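PDB 5K8R: protocadherin gamma-B3 from Homo sapiens, which probably mediates calcium-dependent cell adhesion and may help establish specific neuronal connections in the brain, and is seen here as its first four extracellular cadherin repeats. Local coordinates for residues L232-I237 with I287-K292; G269-I274 with C301-D306; A337-H342 with I352-K357; F362-V365 with T371-L374. All blocks are in the same frame, centred on the assembly; numbering follows the deposited sequence.

Contact 1: residues L232-I237 with I287-K292; sequences LKVMAI and IGVEAK
A236 and A291 meet methyl to methyl, with no flat side chain in either segment taking part; the flat groups belong to the surroundings. The phenyl side chain of F212 touches V234, V289 and A291, while Y249 packs on V234 and its OH is hydrogen-bonded to A236 N. Between the two segments, A236 CB lies 4.0 Å from A291 CB, and two residues earlier on both strands V234 CG2 reaches to 4.4 Å from V289 CG1. With chi1 of V289 at 175°, CG1 extends opposite its own backbone N and points at V234. This is the interior of the third cadherin repeat, a seven-stranded Greek-key β-sandwich, where strand 230-237 of one sheet faces strand 284-292 of the other and the two run in roughly the same direction. No hydrogen bond crosses between them. Side-chain size follows the changing gap: the CA atoms of V234 and V289 are 8.7 Å apart and leave room for branched valines, whereas those of A236 and A291 have closed to 7.0 Å, a spacing that a single methyl from each strand already bridges. Nearby, I247 lies against both alanines.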
loop_
_atom_site.group_PDB
_atom_site.type_symbol
_atom_site.label_atom_id
_atom_site.label_comp_id
_atom_site.label_asym_id
_atom_site.label_seq_id
_atom_site.Cartn_x
_atom_site.Cartn_y
_atom_site.Cartn_z
ATOM N N LEU A 232 -15.246 -14.727 25.316
ATOM C CA LEU A 232 -14.008 -15.254 24.750
ATOM C C LEU A 232 -13.315 -14.130 23.988
ATOM O O LEU A 232 -13.788 -12.990 23.957
ATOM C CB LEU A 232 -14.275 -16.470 23.853
ATOM C CG LEU A 232 -15.165 -16.314 22.619
ATOM C CD1 LEU A 232 -14.358 -15.945 21.378
ATOM C CD2 LEU A 232 -15.948 -17.591 22.384
ATOM N N LYS A 233 -12.184 -14.461 23.363
ATOM C CA LYS A 233 -11.423 -13.487 22.587
ATOM C C LYS A 233 -10.710 -14.211 21.457
ATOM O O LYS A 233 -9.816 -15.021 21.713
ATOM C CB LYS A 233 -10.413 -12.742 23.463
ATOM C CG LYS A 233 -9.573 -11.735 22.694
ATOM C CD LYS A 233 -8.545 -11.069 23.593
ATOM C CE LYS A 233 -7.644 -10.121 22.813
ATOM N NZ LYS A 233 -6.613 -9.498 23.692
ATOM N N VAL A 234 -11.100 -13.920 20.218
ATOM C CA VAL A 234 -10.411 -14.500 19.074
ATOM C C VAL A 234 -9.100 -13.759 18.835
ATOM O O VAL A 234 -8.855 -12.670 19.362
ATOM C CB VAL A 234 -11.302 -14.481 17.822
ATOM C CG1 VAL A 234 -12.646 -15.136 18.118
ATOM C CG2 VAL A 234 -11.489 -13.062 17.317
ATOM N N MET A 235 -8.238 -14.369 18.027
ATOM C CA MET A 235 -6.913 -13.821 17.777
ATOM C C MET A 235 -6.445 -14.248 16.395
ATOM O O MET A 235 -6.506 -15.433 16.055
ATOM C CB MET A 235 -5.913 -14.287 18.843
ATOM C CG MET A 235 -4.494 -13.763 18.641
ATOM S SD MET A 235 -4.351 -11.990 18.936
ATOM C CE MET A 235 -2.590 -11.765 18.711
ATOM N N ALA A 236 -5.974 -13.278 15.614
ATOM C CA ALA A 236 -5.403 -13.518 14.297
ATOM C C ALA A 236 -4.031 -12.866 14.232
ATOM O O ALA A 236 -3.835 -11.762 14.749
ATOM C CB ALA A 236 -6.301 -12.971 13.179
ATOM N N ILE A 237 -3.083 -13.553 13.597
ATOM C CA ILE A 237 -1.699 -13.102 13.507
ATOM C C ILE A 237 -1.378 -12.818 12.047
ATOM O O ILE A 237 -1.703 -13.622 11.166
ATOM C CB ILE A 237 -0.726 -14.145 14.090
ATOM C CG1 ILE A 237 -1.089 -14.456 15.543
ATOM C CG2 ILE A 237 0.711 -13.656 13.987
ATOM C CD1 ILE A 237 -0.201 -15.498 16.184
ATOM N N ILE A 287 -21.190 -19.190 15.311
ATOM C CA ILE A 287 -21.061 -17.918 14.611
ATOM C C ILE A 287 -19.768 -17.924 13.809
ATOM O O ILE A 287 -18.718 -18.326 14.321
ATOM C CB ILE A 287 -21.074 -16.730 15.593
ATOM C CG1 ILE A 287 -22.325 -16.772 16.471
ATOM C CG2 ILE A 287 -20.989 -15.419 14.840
ATOM C CD1 ILE A 287 -22.256 -15.842 17.663
ATOM N N GLY A 288 -19.841 -17.471 12.560
ATOM C CA GLY A 288 -18.654 -17.330 11.735
ATOM C C GLY A 288 -17.974 -15.989 11.972
ATOM O O GLY A 288 -18.629 -14.952 12.086
ATOM N N VAL A 289 -16.646 -16.022 12.033
ATOM C CA VAL A 289 -15.834 -14.843 12.312
ATOM C C VAL A 289 -14.847 -14.645 11.168
ATOM O O VAL A 289 -14.192 -15.600 10.731
ATOM C CB VAL A 289 -15.096 -14.969 13.658
ATOM C CG1 VAL A 289 -14.161 -13.787 13.866
ATOM C CG2 VAL A 289 -16.096 -15.067 14.801
ATOM N N GLU A 290 -14.746 -13.407 10.693
ATOM C CA GLU A 290 -13.859 -13.023 9.606
ATOM C C GLU A 290 -12.822 -12.028 10.111
ATOM O O GLU A 290 -13.143 -11.125 10.893
ATOM C CB GLU A 290 -14.647 -12.403 8.445
ATOM C CG GLU A 290 -13.784 -11.814 7.338
ATOM C CD GLU A 290 -14.572 -10.931 6.392
ATOM O OE1 GLU A 290 -15.660 -10.459 6.783
ATOM O OE2 GLU A 290 -14.106 -10.709 5.255
ATOM N N ALA A 291 -11.581 -12.203 9.662
ATOM C CA ALA A 291 -10.487 -11.287 9.953
ATOM C C ALA A 291 -9.908 -10.778 8.642
ATOM O O ALA A 291 -9.569 -11.573 7.758
ATOM C CB ALA A 291 -9.397 -11.969 10.783
ATOM N N LYS A 292 -9.802 -9.456 8.516
ATOM C CA LYS A 292 -9.273 -8.821 7.319
ATOM C C LYS A 292 -8.068 -7.959 7.672
ATOM O O LYS A 292 -7.928 -7.499 8.809
ATOM C CB LYS A 292 -10.335 -7.958 6.626
ATOM C CG LYS A 292 -11.539 -8.729 6.114
ATOM C CD LYS A 292 -12.596 -7.786 5.563
ATOM C CE LYS A 292 -12.030 -6.899 4.465
ATOM N NZ LYS A 292 -13.045 -5.936 3.951
#

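Contact 2: residues G269-I274 with C301-D306; sequences GELTTI and CKVQID
L271 packs against V303 and I305 in a purely apolar contact between the two sheets of the third cadherin repeat. In this Greek-key β-sandwich, strand 270-273 belongs to the sheet that also holds strand 230-237, and strand 298-308 to the opposing one. No hydrogen bond passes from one segment to the other; one methyl does the bridging. L271 CD1 comes to 3.7 Å from V303 CG1 and to 4.2 Å from I305 CD1, in both cases tip to tip. The leucine suits its place because the CA atoms of L271 and V303 are 9.6 Å apart, and a long side chain is needed to span most of that distance. V303 can answer with a short branched one, since CG1 stands opposite its backbone N (chi1 161°) and faces the leucine. I305 instead sends out an extended chain (chi2 173°) that carries CD1 to the same methyl. F262 lies against both L271 and I305, and L232 against both L271 and V303, which adds to the apolar surroundings. Q304 and D306 alternate onto the other side of their strand, where polar groups fit. There D306 OD2 forms a salt bridge with R218 and OD1 is hydrogen-bonded to S284, while Q304 NE2 donates to the syn lone pair of D306 OD1 at 3.2 Å, in the amide plane of Q304 and with an N-H...O angle of 155°.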
loop_
_atom_site.group_PDB
_atom_site.type_symbol
_atom_site.label_atom_id
_atom_site.label_comp_id
_atom_site.label_asym_id
_atom_site.label_seq_id
_atom_site.Cartn_x
_atom_site.Cartn_y
_atom_site.Cartn_z
ATOM N N GLY A 269 -10.849 -7.882 18.991
ATOM C CA GLY A 269 -11.373 -9.203 18.712
ATOM C C GLY A 269 -12.021 -9.874 19.896
ATOM O O GLY A 269 -12.296 -11.077 19.845
ATOM N N GLU A 270 -12.268 -9.128 20.967
ATOM C CA GLU A 270 -12.873 -9.681 22.166
ATOM C C GLU A 270 -14.380 -9.792 21.983
ATOM O O GLU A 270 -15.049 -8.804 21.662
ATOM C CB GLU A 270 -12.549 -8.808 23.377
ATOM C CG GLU A 270 -13.229 -9.265 24.654
ATOM C CD GLU A 270 -12.955 -8.346 25.825
ATOM O OE1 GLU A 270 -12.027 -7.515 25.731
ATOM O OE2 GLU A 270 -13.673 -8.450 26.840
ATOM N N LEU A 271 -14.912 -10.992 22.188
ATOM C CA LEU A 271 -16.344 -11.229 22.081
ATOM C C LEU A 271 -17.001 -10.989 23.435
ATOM O O LEU A 271 -16.526 -11.487 24.460
ATOM C CB LEU A 271 -16.617 -12.654 21.595
ATOM C CG LEU A 271 -17.823 -12.899 20.683
ATOM C CD1 LEU A 271 -17.766 -14.307 20.116
ATOM C CD2 LEU A 271 -19.132 -12.681 21.422
ATOM N N THR A 272 -18.085 -10.219 23.434
ATOM C CA THR A 272 -18.843 -9.920 24.640
ATOM C C THR A 272 -20.327 -10.102 24.354
ATOM O O THR A 272 -20.748 -10.278 23.208
ATOM C CB THR A 272 -18.574 -8.494 25.144
ATOM O OG1 THR A 272 -18.868 -7.553 24.103
ATOM C CG2 THR A 272 -17.120 -8.334 25.575
ATOM N N THR A 273 -21.122 -10.061 25.416
ATOM C CA THR A 273 -22.569 -10.125 25.300
ATOM C C THR A 273 -23.164 -8.731 25.452
ATOM O O THR A 273 -22.640 -7.888 26.183
ATOM C CB THR A 273 -23.170 -11.060 26.354
ATOM O OG1 THR A 273 -22.955 -10.515 27.661
ATOM C CG2 THR A 273 -22.529 -12.438 26.272
ATOM N N ILE A 274 -24.263 -8.493 24.741
ATOM C CA ILE A 274 -25.016 -7.252 24.872
ATOM C C ILE A 274 -26.462 -7.484 25.281
ATOM O O ILE A 274 -27.155 -6.513 25.621
ATOM C CB ILE A 274 -24.963 -6.415 23.576
ATOM C CG1 ILE A 274 -25.575 -7.191 22.409
ATOM C CG2 ILE A 274 -23.532 -6.010 23.262
ATOM C CD1 ILE A 274 -25.503 -6.459 21.086
ATOM N N CYS A 301 -12.886 -18.208 10.810
ATOM C CA CYS A 301 -12.954 -19.218 11.855
ATOM C C CYS A 301 -14.383 -19.272 12.378
ATOM O O CYS A 301 -15.274 -18.573 11.886
ATOM C CB CYS A 301 -11.958 -18.925 12.984
ATOM S SG CYS A 301 -12.390 -17.502 14.012
ATOM N N LYS A 302 -14.606 -20.109 13.386
ATOM C CA LYS A 302 -15.924 -20.271 13.977
ATOM C C LYS A 302 -15.838 -20.130 15.490
ATOM O O LYS A 302 -14.778 -20.307 16.098
ATOM C CB LYS A 302 -16.549 -21.624 13.606
ATOM C CG LYS A 302 -16.896 -21.759 12.132
ATOM C CD LYS A 302 -17.668 -23.039 11.855
ATOM C CE LYS A 302 -18.058 -23.141 10.388
ATOM N NZ LYS A 302 -18.868 -24.361 10.111
ATOM N N VAL A 303 -16.979 -19.801 16.090
ATOM C CA VAL A 303 -17.108 -19.607 17.528
ATOM C C VAL A 303 -18.366 -20.333 17.983
ATOM O O VAL A 303 -19.454 -20.083 17.453
ATOM C CB VAL A 303 -17.178 -18.116 17.903
ATOM C CG1 VAL A 303 -17.765 -17.944 19.293
ATOM C CG2 VAL A 303 -15.797 -17.483 17.824
ATOM N N GLN A 304 -18.218 -21.233 18.951
ATOM C CA GLN A 304 -19.340 -21.986 19.503
ATOM C C GLN A 304 -19.498 -21.611 20.970
ATOM O O GLN A 304 -18.629 -21.918 21.793
ATOM C CB GLN A 304 -19.136 -23.490 19.336
ATOM C CG GLN A 304 -20.319 -24.321 19.811
ATOM C CD GLN A 304 -20.203 -25.782 19.427
ATOM O OE1 GLN A 304 -19.395 -26.151 18.576
ATOM N NE2 GLN A 304 -21.016 -26.624 20.054
ATOM N N ILE A 305 -20.603 -20.948 21.291
ATOM C CA ILE A 305 -20.926 -20.534 22.650
ATOM C C ILE A 305 -22.050 -21.434 23.141
ATOM O O ILE A 305 -23.201 -21.305 22.701
ATOM C CB ILE A 305 -21.327 -19.055 22.716
ATOM C CG1 ILE A 305 -20.233 -18.181 22.099
ATOM C CG2 ILE A 305 -21.602 -18.642 24.153
ATOM C CD1 ILE A 305 -20.618 -16.725 21.963
ATOM N N ASP A 306 -21.718 -22.356 24.040
ATOM C CA ASP A 306 -22.701 -23.255 24.625
ATOM C C ASP A 306 -23.237 -22.663 25.921
ATOM O O ASP A 306 -22.485 -22.098 26.719
ATOM C CB ASP A 306 -22.086 -24.630 24.888
ATOM C CG ASP A 306 -21.620 -25.310 23.616
ATOM O OD1 ASP A 306 -22.277 -25.130 22.569
ATOM O OD2 ASP A 306 -20.596 -26.024 23.663
#

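Contact 3: residues A337-H342 with I352-K357; sequences ALIKTH and ILCQLK
Facing strands of the fourth cadherin repeat bring T341 and I352 together inside its β-sandwich, close to the calcium-binding end. The threonine and isoleucine slide past each other in opposite directions: T341 OG1 is 3.5 Å from I352 CD1 and 3.7 Å from I352 CG2, so two methyls of the one isoleucine close against the same side of the hydroxyl. CD1 reaches further, to 3.5 Å from H342 N. T341 CG2 faces the other way along the strand and rests 4.1 Å from C354 CB. Strands 337-342 and 352-357 lie in different sheets of the Greek-key fold, running nearly antiparallel (151°) with their axes 8.2 Å apart at the closest point, and no hydrogen bond joins them. C354 suits this gap, being small yet polarisable; its sulfur, opposite the backbone N, meets I339 CG2 at 4.0 Å. An alanine at I352 would remove both methyls that lie against T341 and is likely to open a gap beside its hydroxyl and beside the backbone N of H342, near D343, a calcium ligand that I352 also touches. On the outer side of strand 337-342, L338 packs on V79, K340 on E77 and H342 on E41 of the second subunit.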
loop_
_atom_site.group_PDB
_atom_site.type_symbol
_atom_site.label_atom_id
_atom_site.label_comp_id
_atom_site.label_asym_id
_atom_site.label_seq_id
_atom_site.Cartn_x
_atom_site.Cartn_y
_atom_site.Cartn_z
ATOM N N ALA A 337 -60.080 -33.288 42.215
ATOM C CA ALA A 337 -59.346 -32.252 41.507
ATOM C C ALA A 337 -58.244 -32.894 40.679
ATOM O O ALA A 337 -57.752 -33.979 41.003
ATOM C CB ALA A 337 -58.754 -31.217 42.472
ATOM N N LEU A 338 -57.865 -32.211 39.602
ATOM C CA LEU A 338 -56.793 -32.643 38.718
ATOM C C LEU A 338 -55.634 -31.664 38.829
ATOM O O LEU A 338 -55.839 -30.444 38.791
ATOM C CB LEU A 338 -57.279 -32.732 37.269
ATOM C CG LEU A 338 -58.441 -33.687 36.991
ATOM C CD1 LEU A 338 -58.792 -33.692 35.511
ATOM C CD2 LEU A 338 -58.110 -35.091 37.471
ATOM N N ILE A 339 -54.423 -32.200 38.966
ATOM C CA ILE A 339 -53.211 -31.413 39.158
ATOM C C ILE A 339 -52.275 -31.680 37.988
ATOM O O ILE A 339 -52.064 -32.837 37.605
ATOM C CB ILE A 339 -52.526 -31.748 40.496
ATOM C CG1 ILE A 339 -53.531 -31.649 41.646
ATOM C CG2 ILE A 339 -51.342 -30.826 40.736
ATOM C CD1 ILE A 339 -52.973 -32.076 42.984
ATOM N N LYS A 340 -51.711 -30.609 37.426
ATOM C CA LYS A 340 -50.825 -30.694 36.262
ATOM C C LYS A 340 -49.659 -29.739 36.497
ATOM O O LYS A 340 -49.806 -28.522 36.351
ATOM C CB LYS A 340 -51.574 -30.356 34.978
ATOM C CG LYS A 340 -50.696 -30.193 33.742
ATOM C CD LYS A 340 -49.939 -31.468 33.410
ATOM C CE LYS A 340 -49.412 -31.439 31.981
ATOM N NZ LYS A 340 -48.636 -30.203 31.690
ATOM N N THR A 341 -48.507 -30.293 36.861
ATOM C CA THR A 341 -47.305 -29.512 37.111
ATOM C C THR A 341 -46.435 -29.473 35.862
ATOM O O THR A 341 -46.440 -30.403 35.052
ATOM C CB THR A 341 -46.500 -30.098 38.275
ATOM O OG1 THR A 341 -45.927 -31.350 37.880
ATOM C CG2 THR A 341 -47.394 -30.319 39.486
ATOM N N HIS A 342 -45.673 -28.402 35.720
ATOM C CA HIS A 342 -44.731 -28.251 34.631
ATOM C C HIS A 342 -43.635 -27.279 34.977
ATOM O O HIS A 342 -43.874 -26.298 35.632
ATOM C CB HIS A 342 -45.410 -27.922 33.313
ATOM C CG HIS A 342 -45.565 -26.470 33.045
ATOM N ND1 HIS A 342 -44.519 -25.675 32.650
ATOM C CD2 HIS A 342 -46.651 -25.669 33.091
ATOM C CE1 HIS A 342 -44.948 -24.442 32.478
ATOM N NE2 HIS A 342 -46.241 -24.411 32.741
ATOM N N ILE A 352 -40.098 -32.361 39.329
ATOM C CA ILE A 352 -41.073 -31.706 40.193
ATOM C C ILE A 352 -41.553 -32.687 41.253
ATOM O O ILE A 352 -41.940 -33.817 40.933
ATOM C CB ILE A 352 -42.268 -31.160 39.390
ATOM C CG1 ILE A 352 -41.786 -30.183 38.319
ATOM C CG2 ILE A 352 -43.271 -30.489 40.315
ATOM C CD1 ILE A 352 -42.891 -29.655 37.444
ATOM N N LEU A 353 -41.532 -32.250 42.507
ATOM C CA LEU A 353 -42.176 -32.947 43.612
ATOM C C LEU A 353 -43.417 -32.160 44.010
ATOM O O LEU A 353 -43.317 -30.988 44.394
ATOM C CB LEU A 353 -41.227 -33.101 44.801
ATOM C CG LEU A 353 -41.859 -33.616 46.097
ATOM C CD1 LEU A 353 -42.496 -34.982 45.887
ATOM C CD2 LEU A 353 -40.831 -33.667 47.218
ATOM N N CYS A 354 -44.579 -32.797 43.905
ATOM C CA CYS A 354 -45.860 -32.175 44.208
ATOM C C CYS A 354 -46.437 -32.802 45.468
ATOM O O CYS A 354 -46.552 -34.029 45.559
ATOM C CB CYS A 354 -46.832 -32.335 43.038
ATOM S SG CYS A 354 -48.496 -31.720 43.360
ATOM N N GLN A 355 -46.802 -31.964 46.435
ATOM C CA GLN A 355 -47.273 -32.447 47.722
ATOM C C GLN A 355 -48.411 -31.568 48.225
ATOM O O GLN A 355 -48.647 -30.459 47.732
ATOM C CB GLN A 355 -46.132 -32.505 48.747
ATOM C CG GLN A 355 -45.262 -31.263 48.784
ATOM C CD GLN A 355 -44.023 -31.451 49.636
ATOM O OE1 GLN A 355 -43.708 -32.565 50.057
ATOM N NE2 GLN A 355 -43.311 -30.361 49.896
ATOM N N LEU A 356 -49.111 -32.091 49.230
ATOM C CA LEU A 356 -50.305 -31.478 49.797
ATOM C C LEU A 356 -49.981 -30.958 51.193
ATOM O O LEU A 356 -49.540 -31.724 52.056
ATOM C CB LEU A 356 -51.450 -32.491 49.847
ATOM C CG LEU A 356 -52.846 -32.003 50.236
ATOM C CD1 LEU A 356 -52.995 -30.521 49.951
ATOM C CD2 LEU A 356 -53.908 -32.806 49.499
ATOM N N LYS A 357 -50.205 -29.663 51.409
ATOM C CA LYS A 357 -49.909 -29.010 52.680
ATOM C C LYS A 357 -51.203 -28.868 53.474
ATOM O O LYS A 357 -52.090 -28.096 53.096
ATOM C CB LYS A 357 -49.258 -27.648 52.451
ATOM C CG LYS A 357 -48.886 -26.917 53.732
ATOM C CD LYS A 357 -48.439 -25.491 53.451
ATOM C CE LYS A 357 -49.583 -24.654 52.901
ATOM N NZ LYS A 357 -49.174 -23.246 52.643
#

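Contact 4: residues F362-V365 with T371-L374; sequences FKIV and TYRL
Strands 362-365 and 371-374 pair antiparallel, V365 and R373 forming a hydrogen-bonded pair in which V365 N donates to R373 O at 2.9 Å (164°) and R373 N to V365 O at 2.9 Å (147°), while I364 and L374 make the adjoining non-hydrogen-bonded pair. R373 O also receives a CA-H...O contact from I364 CA, so two donors of neighbouring residues converge on one carbonyl. I364, Y372 and L374 lie on the face turned to the sandwich interior. I364 CG2, opposite its backbone N, reaches diagonally to Y372, 3.6 Å from ring atom CD1, and I364 CG1 crosses to L374 CD1 at 4.1 Å. That same leucine methyl touches F362 CB at 3.7 Å, whereas the phenyl ring leads away and packs edge-to-face with Y388. Branched and aromatic residues suit this side because it faces the apolar core. On the other face V365 and R373 are partly exposed, and a valine methyl can lie beside a charged chain: V365 CG1 is 4.0 Å from R373 NH2. The arginine chain bends at chi3 (-66°), and its NE forms a salt bridge with D367, just beyond V365 in the turn of this β-hairpin. Strand 362-366 is the outermost of its sheet within the chain, whereas strand 371-376 is an inner strand, hydrogen-bonded on its other edge to strand 335-342 through Y372 with I339 and L374 with A337. Packed against the inner face are C354 and L356 of strand 352-357 and V390 and I392 of strand 387-396.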
loop_
_atom_site.group_PDB
_atom_site.type_symbol
_atom_site.label_atom_id
_atom_site.label_comp_id
_atom_site.label_asym_id
_atom_site.label_seq_id
_atom_site.Cartn_x
_atom_site.Cartn_y
_atom_site.Cartn_z
ATOM N N PHE A 362 -58.265 -35.483 52.125
ATOM C CA PHE A 362 -57.907 -35.733 50.738
ATOM C C PHE A 362 -56.494 -36.306 50.682
ATOM O O PHE A 362 -55.805 -36.427 51.700
ATOM C CB PHE A 362 -58.020 -34.455 49.898
ATOM C CG PHE A 362 -59.338 -33.747 50.045
ATOM C CD1 PHE A 362 -60.505 -34.315 49.560
ATOM C CD2 PHE A 362 -59.408 -32.509 50.660
ATOM C CE1 PHE A 362 -61.717 -33.664 49.695
ATOM C CE2 PHE A 362 -60.618 -31.853 50.797
ATOM C CZ PHE A 362 -61.773 -32.431 50.313
ATOM N N LYS A 363 -56.058 -36.648 49.472
ATOM C CA LYS A 363 -54.795 -37.342 49.263
ATOM C C LYS A 363 -54.409 -37.273 47.794
ATOM O O LYS A 363 -55.238 -37.538 46.920
ATOM C CB LYS A 363 -54.904 -38.800 49.721
ATOM C CG LYS A 363 -53.681 -39.647 49.423
ATOM C CD LYS A 363 -53.957 -41.120 49.692
ATOM C CE LYS A 363 -55.080 -41.644 48.808
ATOM N NZ LYS A 363 -55.318 -43.102 49.003
ATOM N N ILE A 364 -53.158 -36.921 47.515
ATOM C CA ILE A 364 -52.683 -36.810 46.140
ATOM C C ILE A 364 -52.237 -38.181 45.650
ATOM O O ILE A 364 -51.421 -38.854 46.294
ATOM C CB ILE A 364 -51.542 -35.784 46.038
ATOM C CG1 ILE A 364 -52.089 -34.365 46.204
ATOM C CG2 ILE A 364 -50.813 -35.922 44.708
ATOM C CD1 ILE A 364 -51.047 -33.284 46.019
ATOM N N VAL A 365 -52.772 -38.601 44.506
ATOM C CA VAL A 365 -52.414 -39.864 43.874
ATOM C C VAL A 365 -51.789 -39.548 42.523
ATOM O O VAL A 365 -52.451 -38.983 41.644
ATOM C CB VAL A 365 -53.629 -40.791 43.713
ATOM C CG1 VAL A 365 -53.223 -42.081 43.012
ATOM C CG2 VAL A 365 -54.254 -41.089 45.066
ATOM N N THR A 371 -48.837 -35.420 36.265
ATOM C CA THR A 371 -50.277 -35.379 36.488
ATOM C C THR A 371 -50.618 -36.107 37.779
ATOM O O THR A 371 -50.150 -37.228 38.009
ATOM C CB THR A 371 -51.051 -35.998 35.318
ATOM O OG1 THR A 371 -50.646 -37.360 35.138
ATOM C CG2 THR A 371 -50.797 -35.219 34.034
ATOM N N TYR A 372 -51.436 -35.467 38.611
ATOM C CA TYR A 372 -51.863 -36.018 39.888
ATOM C C TYR A 372 -53.374 -35.876 40.010
ATOM O O TYR A 372 -54.012 -35.133 39.260
ATOM C CB TYR A 372 -51.173 -35.313 41.069
ATOM C CG TYR A 372 -49.663 -35.255 40.970
ATOM C CD1 TYR A 372 -48.868 -36.165 41.655
ATOM C CD2 TYR A 372 -49.034 -34.286 40.198
ATOM C CE1 TYR A 372 -47.488 -36.113 41.570
ATOM C CE2 TYR A 372 -47.656 -34.230 40.104
ATOM C CZ TYR A 372 -46.888 -35.145 40.792
ATOM O OH TYR A 372 -45.515 -35.089 40.703
ATOM N N ARG A 373 -53.945 -36.599 40.971
ATOM C CA ARG A 373 -55.374 -36.539 41.253
ATOM C C ARG A 373 -55.576 -36.336 42.745
ATOM O O ARG A 373 -55.084 -37.131 43.554
ATOM C CB ARG A 373 -56.094 -37.810 40.786
ATOM C CG ARG A 373 -56.438 -37.824 39.307
ATOM C CD ARG A 373 -57.283 -39.037 38.928
ATOM N NE ARG A 373 -56.551 -40.293 39.073
ATOM C CZ ARG A 373 -56.693 -41.130 40.097
ATOM N NH1 ARG A 373 -57.544 -40.848 41.074
ATOM N NH2 ARG A 373 -55.985 -42.250 40.144
ATOM N N LEU A 374 -56.290 -35.274 43.107
ATOM C CA LEU A 374 -56.707 -35.068 44.487
ATOM C C LEU A 374 -57.918 -35.950 44.762
ATOM O O LEU A 374 -58.974 -35.774 44.146
ATOM C CB LEU A 374 -57.032 -33.597 44.737
ATOM C CG LEU A 374 -57.272 -33.194 46.192
ATOM C CD1 LEU A 374 -56.009 -33.399 47.015
ATOM C CD2 LEU A 374 -57.745 -31.752 46.276
#

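The four contacts fall into two pairs, contacts 1 and 2 in the third cadherin repeat and contacts 3 and 4 in the fourth. Contact 1 lies 9 Å from contact 2, centre to centre, and backbone hydrogen bonds tie them in both sheets: L232 O to L271 N and I287 O to V303 N. The centres of contacts 3 and 4 are 8 Å apart; strand 337-342 of contact 3 lies in the sheet of contact 4, and the two contacts meet in the core, where C354 CB is 3.6 Å from Y372 CE2. Between the repeats, contacts 2 and 3 are 41 Å apart at their centres, with calcium ions bound at the intervening junction. The side chain of I352 in contact 3 is about 7 Å from a calcium ion, that of A236 in contact 1 about 10 Å from another.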